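Local coordinates for protein SeqA (Vibrio cholerae, PDB 3SK7), which negatively regulates the initiation of DNA replication, binding pairs of hemimethylated GATC sequences at the chromosomal origin so that it fires once per cell cycle, at residues S14-G19 with F27-S32; S32-I37 with V100-P105. One frame throughout, in Å; residues are numbered along the deposited sequence. Where two conformers were deposited one is given.

Interaction 1: S14-G19 with F27-S32; sequences SDEFAG and FMLILS
Leu29 reaches from helix 23-37 into the angle between Glu16 and Phe17 on the short helix 15-18, and its path shows how the contact is made. CB leaves the helix toward the other segment, and CG follows anti to the backbone N (chi1 -178°), which sends it outward; from there CD2 goes on toward 14-19, and CD1 turns along the helix toward its C-terminal end. Leu29 CD1 lies 3.9 Å from Glu16 OE2. The other methyl does more: Leu29 CD2 lies 3.8 Å from Glu16 CD and also touches the CG methylene of that residue. Leu29 CD2 is in addition 4.1 Å from Phe17 CD1, at the ring edge near its plane. A branched leucine suits this place because its two methyls can serve different neighbours. Glu16 is extended, so that its CG and its carboxylate both lie along the Leu29 methyls; the residue as a whole is exposed, so the charge can be hydrated.

Phe17 runs inward. Phe17 CE1 lies 4.0 Å from Ile30 CG1, an oblique approach, and Phe17 also touches Leu11 and Leu12 of helix 3-12 and Ser115 near the C-terminus. Leu11 also touches Leu29 and Ile30, so helix 3-12 completes the apolar cluster. Ser14 prepares the short helix at its start: as N-cap, its OG accepts from Phe17 N at 3.2 Å with an N-H...O angle of 162°, satisfying an amide of the first turn. The residue that packs against the long helix is thus also the one whose amide is capped.

No hydrogen bond crosses between the two segments; van der Waals contact joins them without a polar partner, graded from buried Phe17 and Ile30 to exposed Glu16, whose carboxylate rests against the leucine methyls.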
# COMPACT_ATOMS: atom_id res chain seq x y z
N SER A 14 -14.57 2.76 7.24
CA SER A 14 -14.17 3.48 8.45
C SER A 14 -14.21 4.99 8.28
O SER A 14 -14.06 5.52 7.18
CB SER A 14 -12.77 3.06 8.91
OG SER A 14 -11.74 3.59 8.08
N ASP A 15 -14.42 5.68 9.38
CA ASP A 15 -14.45 7.15 9.35
C ASP A 15 -13.09 7.72 8.92
O ASP A 15 -13.02 8.66 8.14
CB ASP A 15 -14.77 7.71 10.74
CG ASP A 15 -16.24 7.60 11.12
OD1 ASP A 15 -17.05 7.22 10.27
OD2 ASP A 15 -16.58 7.94 12.29
N GLU A 16 -12.02 7.10 9.40
CA GLU A 16 -10.68 7.58 9.11
C GLU A 16 -10.39 7.56 7.61
O GLU A 16 -9.87 8.52 7.06
CB GLU A 16 -9.61 6.79 9.87
CG GLU A 16 -8.19 7.29 9.53
CD GLU A 16 -7.07 6.44 10.12
OE1 GLU A 16 -7.36 5.35 10.67
OE2 GLU A 16 -5.89 6.86 10.03
N PHE A 17 -10.75 6.46 6.96
CA PHE A 17 -10.57 6.34 5.54
C PHE A 17 -11.50 7.26 4.73
O PHE A 17 -11.08 7.85 3.73
CB PHE A 17 -10.74 4.87 5.11
CG PHE A 17 -10.36 4.61 3.68
CD1 PHE A 17 -9.05 4.38 3.32
CD2 PHE A 17 -11.32 4.59 2.68
CE1 PHE A 17 -8.70 4.15 2.02
CE2 PHE A 17 -10.97 4.34 1.37
CZ PHE A 17 -9.65 4.12 1.05
N ALA A 18 -12.74 7.39 5.19
CA ALA A 18 -13.75 8.19 4.49
C ALA A 18 -13.40 9.63 4.43
O ALA A 18 -13.79 10.34 3.50
CB ALA A 18 -15.11 8.05 5.19
N GLY A 19 -12.66 10.08 5.43
CA GLY A 19 -12.32 11.48 5.56
C GLY A 19 -11.24 11.92 4.60
O GLY A 19 -10.99 13.10 4.42
N PHE A 27 -3.94 5.69 -0.38
CA PHE A 27 -2.87 4.75 -0.76
C PHE A 27 -2.03 4.40 0.47
O PHE A 27 -1.80 3.23 0.78
CB PHE A 27 -2.04 5.39 -1.86
CG PHE A 27 -0.82 4.63 -2.29
CD1 PHE A 27 -0.92 3.43 -2.97
CD2 PHE A 27 0.44 5.15 -2.09
CE1 PHE A 27 0.20 2.78 -3.44
CE2 PHE A 27 1.55 4.50 -2.55
CZ PHE A 27 1.43 3.31 -3.22
N MET A 28 -1.55 5.43 1.15
CA MET A 28 -0.74 5.21 2.33
C MET A 28 -1.44 4.46 3.47
O MET A 28 -0.84 3.57 4.09
CB MET A 28 -0.18 6.54 2.85
CG MET A 28 0.90 7.16 1.96
SD MET A 28 2.28 6.05 1.73
CE MET A 28 3.61 7.14 1.36
N LEU A 29 -2.71 4.82 3.73
CA LEU A 29 -3.43 4.15 4.80
C LEU A 29 -3.72 2.69 4.44
O LEU A 29 -3.67 1.82 5.29
CB LEU A 29 -4.71 4.91 5.13
CG LEU A 29 -5.56 4.36 6.27
CD1 LEU A 29 -4.73 4.15 7.52
CD2 LEU A 29 -6.72 5.29 6.55
N ILE A 30 -4.00 2.43 3.18
CA ILE A 30 -4.16 1.05 2.72
C ILE A 30 -2.88 0.23 2.97
O ILE A 30 -2.94 -0.88 3.54
CB ILE A 30 -4.52 1.02 1.23
CG1 ILE A 30 -5.99 1.38 1.03
CG2 ILE A 30 -4.27 -0.37 0.62
CD1 ILE A 30 -6.34 1.80 -0.39
N LEU A 31 -1.73 0.78 2.58
CA LEU A 31 -0.46 0.10 2.82
C LEU A 31 -0.19 -0.09 4.32
O LEU A 31 0.22 -1.17 4.76
CB LEU A 31 0.68 0.82 2.16
CG LEU A 31 0.66 0.84 0.63
CD1 LEU A 31 1.64 1.87 0.11
CD2 LEU A 31 0.96 -0.52 0.05
N SER A 32 -0.41 0.95 5.11
CA SER A 32 -0.20 0.84 6.55
C SER A 32 -1.07 -0.27 7.12
O SER A 32 -0.64 -1.01 8.03
CB SER A 32 -0.54 2.15 7.27
OG SER A 32 0.36 3.20 6.94

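Interaction 2: S32-I37 with V100-P105; sequences STLHRI and VRMGFP
The Phe104 ring meets the CD2 methyl of Leu34, on helix 23-37, obliquely: Leu34 CD2 lies 3.7 Å from Phe104 CE2 and 3.8 Å from Phe104 CZ. Met99 of helix 88-101 touches both Phe104 and Leu34, adding a third apolar side chain to this buried group. A flat aromatic and a branched aliphatic fill such an interior well without needing polar partners.

Met102 approaches the same leucine by a different route. Its chain is straight through chi2, then bends at chi3 (73°), which turns Met102 CE onto the helix backbone, 3.6 Å from Leu34 O, while Met102 SD passes 4.2 Å from Leu34 CB. Ser41 and Ala45 of helix 39-47 also touch this flexible thioether.

Between Met102 and Phe104 in sequence, Gly103 is the first residue to leave helical backbone angles, in a Schellman motif; its phi is positive (97°), a conformation glycine adopts readily because it has no side chain. Met102 and Phe104, on either side of it in sequence, both point toward helix 23-37. No hydrogen bond joins the segments; apolar packing does, with one methyl resting by van der Waals contact on the Leu34 carbonyl oxygen.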
# COMPACT_ATOMS: atom_id res chain seq x y z
N SER A 32 -0.41 0.95 5.11
CA SER A 32 -0.20 0.84 6.55
C SER A 32 -1.07 -0.27 7.12
O SER A 32 -0.64 -1.01 8.03
CB SER A 32 -0.54 2.15 7.27
OG SER A 32 0.36 3.20 6.94
N THR A 33 -2.29 -0.34 6.63
CA THR A 33 -3.25 -1.31 7.15
C THR A 33 -2.86 -2.74 6.78
O THR A 33 -2.97 -3.65 7.59
CB THR A 33 -4.66 -1.00 6.67
OG1 THR A 33 -5.07 0.29 7.14
CG2 THR A 33 -5.65 -2.03 7.20
N LEU A 34 -2.41 -2.92 5.54
CA LEU A 34 -1.96 -4.24 5.10
C LEU A 34 -0.82 -4.72 5.97
O LEU A 34 -0.77 -5.90 6.36
CB LEU A 34 -1.54 -4.20 3.63
CG LEU A 34 -2.69 -4.08 2.63
CD1 LEU A 34 -2.15 -3.71 1.28
CD2 LEU A 34 -3.48 -5.34 2.53
N HIS A 35 0.10 -3.81 6.28
CA HIS A 35 1.20 -4.17 7.16
C HIS A 35 0.73 -4.53 8.57
O HIS A 35 1.23 -5.47 9.19
CB HIS A 35 2.21 -3.03 7.22
CG HIS A 35 3.35 -3.26 8.17
ND1 HIS A 35 3.32 -2.84 9.47
CD2 HIS A 35 4.54 -3.87 7.98
CE1 HIS A 35 4.47 -3.17 10.06
NE2 HIS A 35 5.22 -3.79 9.18
N ARG A 36 -0.20 -3.76 9.10
CA ARG A 36 -0.78 -4.04 10.40
C ARG A 36 -1.43 -5.41 10.46
O ARG A 36 -1.28 -6.16 11.45
CB ARG A 36 -1.83 -2.97 10.74
CG ARG A 36 -2.47 -3.18 12.10
CD ARG A 36 -3.27 -1.97 12.55
NE ARG A 36 -4.39 -1.66 11.67
CZ ARG A 36 -5.54 -2.33 11.63
NH1 ARG A 36 -6.51 -1.96 10.80
NH2 ARG A 36 -5.72 -3.40 12.41
N ILE A 37 -2.16 -5.76 9.40
CA ILE A 37 -2.88 -7.03 9.34
C ILE A 37 -1.96 -8.24 9.33
O ILE A 37 -2.26 -9.25 9.97
CB ILE A 37 -3.81 -7.07 8.08
CG1 ILE A 37 -4.99 -6.14 8.28
CG2 ILE A 37 -4.27 -8.50 7.80
CD1 ILE A 37 -5.75 -5.93 7.01
N VAL A 100 -2.28 -9.31 -4.02
CA VAL A 100 -2.28 -10.62 -4.67
C VAL A 100 -1.21 -11.52 -4.06
O VAL A 100 -1.48 -12.72 -3.76
CB VAL A 100 -2.03 -10.48 -6.19
CG1 VAL A 100 -1.68 -11.82 -6.79
CG2 VAL A 100 -3.25 -9.94 -6.88
N ARG A 101 -0.01 -10.98 -3.87
CA ARG A 101 1.07 -11.76 -3.29
C ARG A 101 0.80 -12.16 -1.84
O ARG A 101 1.20 -13.25 -1.40
CB ARG A 101 2.36 -11.01 -3.40
CG ARG A 101 3.53 -11.74 -2.90
CD ARG A 101 3.87 -12.92 -3.80
NE ARG A 101 5.19 -13.41 -3.46
CZ ARG A 101 5.95 -14.12 -4.28
NH1 ARG A 101 7.14 -14.49 -3.86
NH2 ARG A 101 5.51 -14.45 -5.48
N MET A 102 0.10 -11.30 -1.11
CA MET A 102 -0.27 -11.62 0.26
C MET A 102 -1.40 -12.63 0.37
O MET A 102 -1.74 -13.07 1.46
CB MET A 102 -0.68 -10.33 1.01
CG MET A 102 0.45 -9.36 1.32
SD MET A 102 -0.10 -7.87 2.17
CE MET A 102 -0.46 -8.48 3.81
N GLY A 103 -2.01 -12.96 -0.76
CA GLY A 103 -3.02 -14.02 -0.81
C GLY A 103 -4.47 -13.59 -0.74
O GLY A 103 -5.35 -14.45 -0.54
N PHE A 104 -4.73 -12.30 -0.91
CA PHE A 104 -6.10 -11.83 -0.89
C PHE A 104 -6.85 -12.27 -2.15
O PHE A 104 -6.31 -12.37 -3.24
CB PHE A 104 -6.15 -10.31 -0.78
CG PHE A 104 -5.79 -9.78 0.57
CD1 PHE A 104 -6.78 -9.55 1.51
CD2 PHE A 104 -4.49 -9.48 0.89
CE1 PHE A 104 -6.45 -9.03 2.75
CE2 PHE A 104 -4.16 -8.96 2.13
CZ PHE A 104 -5.16 -8.74 3.05
N PRO A 105 -8.13 -12.54 -2.00
CA PRO A 105 -9.00 -12.83 -3.14
C PRO A 105 -9.29 -11.56 -3.94
O PRO A 105 -9.26 -10.45 -3.39
CB PRO A 105 -10.27 -13.37 -2.50
CG PRO A 105 -10.26 -12.77 -1.13
CD PRO A 105 -8.82 -12.67 -0.72

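Both contacts use helix 23-37, interaction 1 on its middle and interaction 2 on its C-terminal part, with Ser32 common to the two ranges and their centres about 14 Å apart. They follow in series along the chain: interaction 1 spans a short local connection, whereas interaction 2 brings together segments 63 residues apart in sequence, with the small antiparallel sheet and several helices between them. Helix 23-37 thus packs against helix 15-18 at one level and against the turn at the C-terminal end of helix 88-101 at another. All four segments belong to the SeqA C-terminal domain, whose helical core they help to assemble.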